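Local coordinates for Nab2p (Saccharomyces cerevisiae YJM1574, PDB 5L2L), which binds the poly(A) tails of mRNAs through CCCH zinc fingers, protecting transcripts from the exosome and taking part in tail-length control and nuclear export, at residues 3-8 and 20-25; 26-31 and 60-65. One frame throughout, in Å; residues are numbered along the deposited sequence.

Interaction 1: residues 3-8 and 20-25; sequences EKSLEQ and CKYRHA. With ZN (zinc ion), chain S; nucleotides of chain C.
Arg23 meets Leu6 and Glu7 through both its backbone and its guanidinium. Its backbone N donates to Glu7 O at 3.0 Å, nearly straight at 175°. Its side chain turns back at chi3 (-76°), which swings NE round toward Leu6. NE then donates to Leu6 O at 2.9 Å, and that oxygen lies somewhat out of the guanidinium plane; NH2 adds a weak bond to the same oxygen. Leu6 CD2 sits over the centre of one guanidinium face, 3.7 Å from Arg23 CZ. Leu6 and Arg23 run side by side and point the same way. Further up the segment, Ser5 N donates to Lys21 O at 2.9 Å. Ser5 OG accepts from the backbone N of Glu7 in an ST turn. Glu7 CB lies 3.7 Å from Tyr22 CD1.

The 20-25 segment belongs to CCCH zinc finger 5. Cys20 SG and His24 NE2 bind its zinc ion, and Cys9 and Cys15 complete the site. The adenine of A3 of chain C lies over one face of the Tyr22 ring, toward the rim, with Tyr22 CE2 3.4 Å from A3 C5. Lys21 CG covers the centre of the opposite face. A3 N6 also donates to Gln8 O at 3.3 Å.

Waters add to these direct bonds. One donates to both Ser5 O and Lys21 O. Another links Leu6 O, Gln8 OE1 and Arg23 NH2. A third accepts from Gln8 NE2 and Ala25 N.

Beyond the segments, Arg23 NH1 donates to Arg39 O, and Gln8 OE1 bonds to His46 ND1. Both tie this strip to finger 6. Glu7 OE2 bonds to Asn49 ND2.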
loop_
_atom_site.group_PDB
_atom_site.type_symbol
_atom_site.label_atom_id
_atom_site.label_comp_id
_atom_site.label_asym_id
_atom_site.label_seq_id
_atom_site.Cartn_x
_atom_site.Cartn_y
_atom_site.Cartn_z
ATOM N N GLU F 3 -10.458 -14.764 -17.472
ATOM C CA GLU F 3 -9.203 -14.910 -16.740
ATOM C C GLU F 3 -9.400 -14.972 -15.228
ATOM O O GLU F 3 -8.460 -15.346 -14.507
ATOM C CB GLU F 3 -8.259 -13.741 -17.061
ATOM C CG GLU F 3 -7.387 -13.931 -18.282
ATOM C CD GLU F 3 -6.715 -12.634 -18.707
ATOM O OE1 GLU F 3 -7.440 -11.693 -19.124
ATOM O OE2 GLU F 3 -5.471 -12.556 -18.606
ATOM N N LYS F 4 -10.569 -14.582 -14.726
ATOM C CA LYS F 4 -10.776 -14.501 -13.287
ATOM C C LYS F 4 -10.808 -15.900 -12.675
ATOM O O LYS F 4 -11.347 -16.839 -13.271
ATOM C CB LYS F 4 -12.085 -13.770 -12.980
ATOM C CG LYS F 4 -12.175 -12.336 -13.499
ATOM C CD LYS F 4 -11.278 -11.400 -12.726
ATOM C CE LYS F 4 -11.547 -9.944 -13.096
ATOM N NZ LYS F 4 -10.568 -8.994 -12.468
ATOM N N SER F 5 -10.228 -16.032 -11.478
ATOM C CA SER F 5 -10.164 -17.293 -10.751
ATOM C C SER F 5 -11.015 -17.252 -9.482
ATOM O O SER F 5 -11.139 -16.212 -8.823
ATOM C CB SER F 5 -8.717 -17.638 -10.370
ATOM O OG SER F 5 -8.669 -18.783 -9.519
ATOM N N LEU F 6 -11.596 -18.411 -9.137
ATOM C CA LEU F 6 -12.297 -18.561 -7.865
ATOM C C LEU F 6 -11.347 -18.652 -6.664
ATOM O O LEU F 6 -11.788 -18.474 -5.527
ATOM C CB LEU F 6 -13.194 -19.802 -7.904
ATOM C CG LEU F 6 -14.447 -19.729 -8.774
ATOM C CD1 LEU F 6 -15.095 -21.088 -8.906
ATOM C CD2 LEU F 6 -15.460 -18.732 -8.233
ATOM N N GLU F 7 -10.065 -18.918 -6.879
ATOM C CA GLU F 7 -9.134 -18.987 -5.761
ATOM C C GLU F 7 -9.091 -17.660 -5.007
ATOM O O GLU F 7 -9.175 -16.581 -5.602
ATOM C CB GLU F 7 -7.738 -19.345 -6.254
ATOM C CG GLU F 7 -7.617 -20.778 -6.697
ATOM C CD GLU F 7 -6.214 -21.317 -6.502
ATOM O OE1 GLU F 7 -5.287 -20.813 -7.175
ATOM O OE2 GLU F 7 -6.038 -22.225 -5.655
ATOM N N GLN F 8 -8.957 -17.755 -3.685
ATOM C CA GLN F 8 -9.004 -16.586 -2.812
ATOM C C GLN F 8 -7.690 -15.799 -2.809
ATOM O O GLN F 8 -6.621 -16.368 -2.577
ATOM C CB GLN F 8 -9.311 -17.034 -1.379
ATOM C CG GLN F 8 -9.822 -15.921 -0.501
ATOM C CD GLN F 8 -11.236 -15.522 -0.887
ATOM O OE1 GLN F 8 -11.993 -16.333 -1.427
ATOM N NE2 GLN F 8 -11.585 -14.281 -0.649
ATOM N N CYS F 20 -4.665 -8.258 -10.454
ATOM C CA CYS F 20 -4.983 -9.478 -9.711
ATOM C C CYS F 20 -6.218 -10.193 -10.273
ATOM O O CYS F 20 -7.278 -9.583 -10.455
ATOM C CB CYS F 20 -5.208 -9.136 -8.233
ATOM S SG CYS F 20 -5.367 -10.609 -7.153
ATOM N N LYS F 21 -6.090 -11.509 -10.487
ATOM C CA LYS F 21 -7.171 -12.316 -11.045
ATOM C C LYS F 21 -8.025 -13.025 -10.001
ATOM O O LYS F 21 -8.999 -13.689 -10.380
ATOM C CB LYS F 21 -6.600 -13.351 -12.030
ATOM C CG LYS F 21 -5.737 -14.428 -11.436
ATOM C CD LYS F 21 -5.249 -15.381 -12.542
ATOM C CE LYS F 21 -4.410 -16.513 -11.998
ATOM N NZ LYS F 21 -4.129 -17.551 -13.048
ATOM N N TYR F 22 -7.730 -12.872 -8.710
ATOM C CA TYR F 22 -8.325 -13.712 -7.671
ATOM C C TYR F 22 -9.525 -13.031 -6.984
ATOM O O TYR F 22 -9.841 -11.860 -7.226
ATOM C CB TYR F 22 -7.233 -14.102 -6.660
ATOM C CG TYR F 22 -6.130 -14.932 -7.280
ATOM C CD1 TYR F 22 -6.359 -16.245 -7.663
ATOM C CD2 TYR F 22 -4.868 -14.397 -7.511
ATOM C CE1 TYR F 22 -5.351 -17.011 -8.237
ATOM C CE2 TYR F 22 -3.849 -15.169 -8.082
ATOM C CZ TYR F 22 -4.108 -16.467 -8.437
ATOM O OH TYR F 22 -3.113 -17.230 -9.006
ATOM N N ARG F 23 -10.213 -13.798 -6.125
ATOM C CA ARG F 23 -11.392 -13.304 -5.397
ATOM C C ARG F 23 -10.965 -12.578 -4.123
ATOM O O ARG F 23 -10.060 -13.030 -3.414
ATOM C CB ARG F 23 -12.348 -14.444 -5.015
ATOM C CG ARG F 23 -13.177 -15.024 -6.158
ATOM C CD ARG F 23 -14.503 -15.704 -5.660
ATOM N NE ARG F 23 -14.265 -17.011 -5.056
ATOM C CZ ARG F 23 -15.212 -17.875 -4.690
ATOM N NH1 ARG F 23 -16.510 -17.598 -4.862
ATOM N NH2 ARG F 23 -14.857 -19.033 -4.153
ATOM N N HIS F 24 -11.650 -11.473 -3.819
ATOM C CA HIS F 24 -11.319 -10.601 -2.691
ATOM C C HIS F 24 -12.482 -10.518 -1.702
ATOM O O HIS F 24 -13.591 -10.086 -2.056
ATOM C CB HIS F 24 -10.935 -9.198 -3.182
ATOM C CG HIS F 24 -9.712 -9.182 -4.051
ATOM N ND1 HIS F 24 -9.764 -9.397 -5.410
ATOM C CD2 HIS F 24 -8.397 -9.033 -3.744
ATOM C CE1 HIS F 24 -8.536 -9.358 -5.908
ATOM N NE2 HIS F 24 -7.686 -9.157 -4.912
ATOM N N ALA F 25 -12.215 -10.886 -0.453
ATOM C CA ALA F 25 -13.221 -10.789 0.602
ATOM C C ALA F 25 -13.302 -9.361 1.146
ATOM O O ALA F 25 -12.273 -8.726 1.415
ATOM C CB ALA F 25 -12.896 -11.779 1.733
HETATM ZN ZN ZN S . -5.649 -9.641 -5.038
ATOM P P A C 3 0.224 -16.159 -9.951
ATOM O OP1 A C 3 -0.877 -15.517 -10.721
ATOM O OP2 A C 3 0.717 -17.504 -10.355
ATOM O "O5'" A C 3 1.471 -15.159 -9.883
ATOM C "C5'" A C 3 1.401 -13.843 -10.436
ATOM C "C4'" A C 3 1.176 -12.801 -9.364
ATOM O "O4'" A C 3 0.010 -13.206 -8.580
ATOM C "C3'" A C 3 2.336 -12.640 -8.370
ATOM O "O3'" A C 3 2.500 -11.259 -7.963
ATOM C "C2'" A C 3 1.889 -13.519 -7.193
ATOM O "O2'" A C 3 2.453 -13.170 -5.947
ATOM C "C1'" A C 3 0.368 -13.322 -7.213
ATOM N N9 A C 3 -0.422 -14.398 -6.577
ATOM C C8 A C 3 -0.348 -15.770 -6.713
ATOM N N7 A C 3 -1.216 -16.442 -5.968
ATOM C C5 A C 3 -1.926 -15.451 -5.279
ATOM C C6 A C 3 -2.984 -15.474 -4.325
ATOM N N6 A C 3 -3.586 -16.567 -3.847
ATOM N N1 A C 3 -3.439 -14.289 -3.853
ATOM C C2 A C 3 -2.876 -13.166 -4.312
ATOM N N3 A C 3 -1.890 -13.012 -5.190
ATOM C C4 A C 3 -1.438 -14.198 -5.648
HETATM O O HOH W 1 -7.268 -18.040 -14.266
HETATM O O HOH W 2 -9.951 -10.147 -9.380
HETATM O O HOH W 3 -11.680 -13.585 -9.430
HETATM O O HOH W 4 -12.150 -19.024 -2.915
HETATM O O HOH W 5 -9.570 -12.237 0.232
#

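Interaction 2: residues 26-31 and 60-65; sequences RSHIMC and NIYCLF. With ZN (zinc ion), chain T; ZN (zinc ion), chain U; nucleotides of chain G; nucleotides of chain H.
His28 lays its CB, rather than its ring, over the Tyr62 ring. This CH-pi contact puts His28 CB 3.8 Å from the Tyr62 ring centroid, only 11° off the normal. The imidazole leans past at a slant, its plane 40° from that of the tyrosine, with His28 ND1 3.6 Å from Tyr62 CD2. Ile61 CG1 covers the centre of the other Tyr62 face.

The contact joins two CCCH zinc fingers. The 26-31 segment leads into finger 6 and ends at its zinc ligand Cys31. The 60-65 segment holds Cys63 of finger 7 in a type I beta turn from Asn60 to Cys63. Within it Tyr62 N donates to Asn60 OD1 from well above the side-chain carbonyl plane, an Asx turn. Tyr62 OH bonds to Ile61 N of the second subunit, and the Tyr62 rings of both subunits meet, consistent with the RNA-linked dimer.

No direct hydrogen bond crosses between the segments. One water donates to His28 O and Tyr62 O, bridging the backbones. The adenine of A11 of chain H donates from N6 to Cys31 SG, and the adenine of A5 of chain G covers a face of Phe65.

Met30 reaches across with an extended chain, SD anti to CA (chi2 -179°). It slides past Leu64 in the opposite direction. Its methyl CE ends among backbone carbonyls, 3.6 Å from Cys63 O and 3.7 Å from Ile61 O.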
loop_
_atom_site.group_PDB
_atom_site.type_symbol
_atom_site.label_atom_id
_atom_site.label_comp_id
_atom_site.label_asym_id
_atom_site.label_seq_id
_atom_site.Cartn_x
_atom_site.Cartn_y
_atom_site.Cartn_z
ATOM N N ARG F 26 -14.532 -8.860 1.315
ATOM C CA ARG F 26 -14.801 -7.582 1.972
ATOM C C ARG F 26 -15.595 -7.753 3.260
ATOM O O ARG F 26 -15.982 -6.747 3.877
ATOM C CB ARG F 26 -15.556 -6.626 1.034
ATOM C CG ARG F 26 -14.842 -6.381 -0.252
ATOM C CD ARG F 26 -15.271 -5.082 -0.917
ATOM N NE ARG F 26 -16.711 -4.951 -1.111
ATOM C CZ ARG F 26 -17.399 -5.572 -2.064
ATOM N NH1 ARG F 26 -16.788 -6.401 -2.891
ATOM N NH2 ARG F 26 -18.700 -5.378 -2.180
ATOM N N SER F 27 -15.847 -8.990 3.679
ATOM C CA SER F 27 -16.503 -9.295 4.945
ATOM C C SER F 27 -15.652 -10.275 5.748
ATOM O O SER F 27 -15.014 -11.169 5.187
ATOM C CB SER F 27 -17.886 -9.913 4.707
ATOM O OG SER F 27 -18.523 -10.223 5.932
ATOM N N HIS F 28 -15.666 -10.114 7.078
ATOM C CA HIS F 28 -15.047 -11.099 7.958
ATOM C C HIS F 28 -15.882 -12.367 8.087
ATOM O O HIS F 28 -15.383 -13.362 8.630
ATOM C CB HIS F 28 -14.814 -10.510 9.362
ATOM C CG HIS F 28 -13.944 -9.287 9.384
ATOM N ND1 HIS F 28 -12.567 -9.354 9.405
ATOM C CD2 HIS F 28 -14.255 -7.966 9.390
ATOM C CE1 HIS F 28 -12.066 -8.131 9.430
ATOM N NE2 HIS F 28 -13.069 -7.271 9.418
ATOM N N ILE F 29 -17.133 -12.344 7.611
ATOM C CA ILE F 29 -18.016 -13.506 7.663
ATOM C C ILE F 29 -17.563 -14.536 6.635
ATOM O O ILE F 29 -17.312 -14.206 5.468
ATOM C CB ILE F 29 -19.473 -13.071 7.425
ATOM C CG1 ILE F 29 -19.950 -12.159 8.558
ATOM C CG2 ILE F 29 -20.411 -14.287 7.300
ATOM C CD1 ILE F 29 -21.306 -11.484 8.303
ATOM N N MET F 30 -17.463 -15.799 7.057
ATOM C CA MET F 30 -17.060 -16.852 6.132
ATOM C C MET F 30 -18.261 -17.316 5.292
ATOM O O MET F 30 -19.375 -17.512 5.804
ATOM C CB MET F 30 -16.416 -18.012 6.899
ATOM C CG MET F 30 -15.006 -17.659 7.513
ATOM S SD MET F 30 -14.230 -19.037 8.401
ATOM C CE MET F 30 -12.802 -18.224 9.143
ATOM N N CYS F 31 -18.030 -17.465 3.984
ATOM C CA CYS F 31 -19.107 -17.822 3.062
ATOM C C CYS F 31 -19.759 -19.140 3.473
ATOM O O CYS F 31 -19.073 -20.125 3.767
ATOM C CB CYS F 31 -18.574 -17.928 1.629
ATOM S SG CYS F 31 -19.879 -18.302 0.401
ATOM N N ASN F 60 -6.397 -15.875 15.451
ATOM C CA ASN F 60 -7.201 -14.935 14.667
ATOM C C ASN F 60 -8.454 -15.656 14.174
ATOM O O ASN F 60 -8.371 -16.481 13.263
ATOM C CB ASN F 60 -6.376 -14.394 13.498
ATOM C CG ASN F 60 -7.214 -13.592 12.492
ATOM O OD1 ASN F 60 -8.346 -13.202 12.770
ATOM N ND2 ASN F 60 -6.648 -13.363 11.308
ATOM N N ILE F 61 -9.620 -15.356 14.764
ATOM C CA ILE F 61 -10.823 -16.132 14.445
ATOM C C ILE F 61 -11.269 -15.943 12.993
ATOM O O ILE F 61 -12.038 -16.770 12.470
ATOM C CB ILE F 61 -12.003 -15.814 15.395
ATOM C CG1 ILE F 61 -12.516 -14.378 15.237
ATOM C CG2 ILE F 61 -11.639 -16.117 16.860
ATOM C CD1 ILE F 61 -13.917 -14.209 15.801
ATOM N N TYR F 62 -10.788 -14.899 12.317
ATOM C CA TYR F 62 -11.149 -14.635 10.925
ATOM C C TYR F 62 -10.142 -15.184 9.911
ATOM O O TYR F 62 -10.338 -14.998 8.697
ATOM C CB TYR F 62 -11.318 -13.118 10.714
ATOM C CG TYR F 62 -12.343 -12.484 11.636
ATOM C CD1 TYR F 62 -13.594 -13.053 11.808
ATOM C CD2 TYR F 62 -12.049 -11.328 12.337
ATOM C CE1 TYR F 62 -14.536 -12.481 12.652
ATOM C CE2 TYR F 62 -12.980 -10.734 13.173
ATOM C CZ TYR F 62 -14.228 -11.310 13.330
ATOM O OH TYR F 62 -15.155 -10.732 14.188
ATOM N N CYS F 63 -9.083 -15.860 10.368
ATOM C CA CYS F 63 -8.036 -16.354 9.471
ATOM C C CYS F 63 -8.577 -17.355 8.449
ATOM O O CYS F 63 -9.233 -18.339 8.811
ATOM C CB CYS F 63 -6.914 -16.993 10.304
ATOM S SG CYS F 63 -5.432 -17.474 9.371
ATOM N N LEU F 64 -8.246 -17.125 7.167
ATOM C CA LEU F 64 -8.675 -17.975 6.062
ATOM C C LEU F 64 -7.631 -19.002 5.612
ATOM O O LEU F 64 -7.911 -19.774 4.684
ATOM C CB LEU F 64 -9.073 -17.104 4.855
ATOM C CG LEU F 64 -10.236 -16.135 5.068
ATOM C CD1 LEU F 64 -10.472 -15.225 3.846
ATOM C CD2 LEU F 64 -11.518 -16.896 5.395
ATOM N N PHE F 65 -6.439 -19.029 6.216
ATOM C CA PHE F 65 -5.385 -19.968 5.822
ATOM C C PHE F 65 -5.662 -21.372 6.401
ATOM O O PHE F 65 -6.534 -21.558 7.258
ATOM C CB PHE F 65 -4.002 -19.441 6.273
ATOM C CG PHE F 65 -3.538 -18.197 5.521
ATOM C CD1 PHE F 65 -2.807 -18.309 4.331
ATOM C CD2 PHE F 65 -3.806 -16.923 6.015
ATOM C CE1 PHE F 65 -2.392 -17.178 3.634
ATOM C CE2 PHE F 65 -3.377 -15.783 5.323
ATOM C CZ PHE F 65 -2.671 -15.916 4.123
HETATM ZN ZN ZN T . -18.884 -17.326 -1.533
HETATM ZN ZN ZN U . -4.226 -18.747 10.908
ATOM P P A G 5 3.475 -11.189 3.124
ATOM O OP1 A G 5 4.637 -11.885 3.711
ATOM O OP2 A G 5 2.623 -11.918 2.164
ATOM O "O5'" A G 5 2.607 -10.730 4.377
ATOM C "C5'" A G 5 1.480 -9.861 4.228
ATOM C "C4'" A G 5 0.433 -10.130 5.286
ATOM O "O4'" A G 5 -0.217 -11.416 5.026
ATOM C "C3'" A G 5 0.955 -10.212 6.713
ATOM O "O3'" A G 5 -0.057 -9.741 7.597
ATOM C "C2'" A G 5 1.175 -11.713 6.894
ATOM O "O2'" A G 5 1.202 -12.173 8.233
ATOM C "C1'" A G 5 -0.003 -12.297 6.117
ATOM N N9 A G 5 0.274 -13.645 5.594
ATOM C C8 A G 5 0.909 -13.971 4.430
ATOM N N7 A G 5 1.061 -15.260 4.224
ATOM C C5 A G 5 0.493 -15.839 5.358
ATOM C C6 A G 5 0.319 -17.174 5.764
ATOM N N6 A G 5 0.735 -18.215 5.037
ATOM N N1 A G 5 -0.275 -17.409 6.960
ATOM C C2 A G 5 -0.701 -16.355 7.672
ATOM N N3 A G 5 -0.614 -15.053 7.379
ATOM C C4 A G 5 0.006 -14.853 6.207
ATOM P P A H 11 -29.052 -12.104 1.964
ATOM O OP1 A H 11 -29.131 -13.590 1.944
ATOM O OP2 A H 11 -30.258 -11.268 1.772
ATOM O "O5'" A H 11 -28.408 -11.690 3.356
ATOM C "C5'" A H 11 -28.936 -12.174 4.584
ATOM C "C4'" A H 11 -27.859 -12.307 5.627
ATOM O "O4'" A H 11 -26.946 -13.368 5.228
ATOM C "C3'" A H 11 -26.999 -11.064 5.813
ATOM O "O3'" A H 11 -26.530 -11.011 7.161
ATOM C "C2'" A H 11 -25.836 -11.327 4.858
ATOM O "O2'" A H 11 -24.661 -10.602 5.149
ATOM C "C1'" A H 11 -25.644 -12.834 5.025
ATOM N N9 A H 11 -25.064 -13.525 3.867
ATOM C C8 A H 11 -25.401 -13.393 2.541
ATOM N N7 A H 11 -24.736 -14.187 1.733
ATOM C C5 A H 11 -23.908 -14.903 2.589
ATOM C C6 A H 11 -22.959 -15.912 2.362
ATOM N N6 A H 11 -22.635 -16.381 1.153
ATOM N N1 A H 11 -22.315 -16.419 3.432
ATOM C C2 A H 11 -22.619 -15.950 4.648
ATOM N N3 A H 11 -23.487 -15.004 4.993
ATOM C C4 A H 11 -24.117 -14.521 3.904
HETATM O O HOH W 6 -13.088 -14.551 7.560
#

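In the fold
Both interactions are surface contacts between loops in a chain without regular helices or strands. They follow one another directly in sequence, since 20-25 runs straight into 26-31, and their centres are about 16 Å apart. Interaction 1 packs the residues leading into finger 5 on that finger's own second half, and its outer partners reach finger 6. It is the larger, burying 563 Å² against 250 Å², and depends on backbone and guanidinium hydrogen bonds. Interaction 2 joins fingers 6 and 7 through ring, methyl and water contacts, and lies beside the second subunit. Both hold zinc ligands and touch bound adenines.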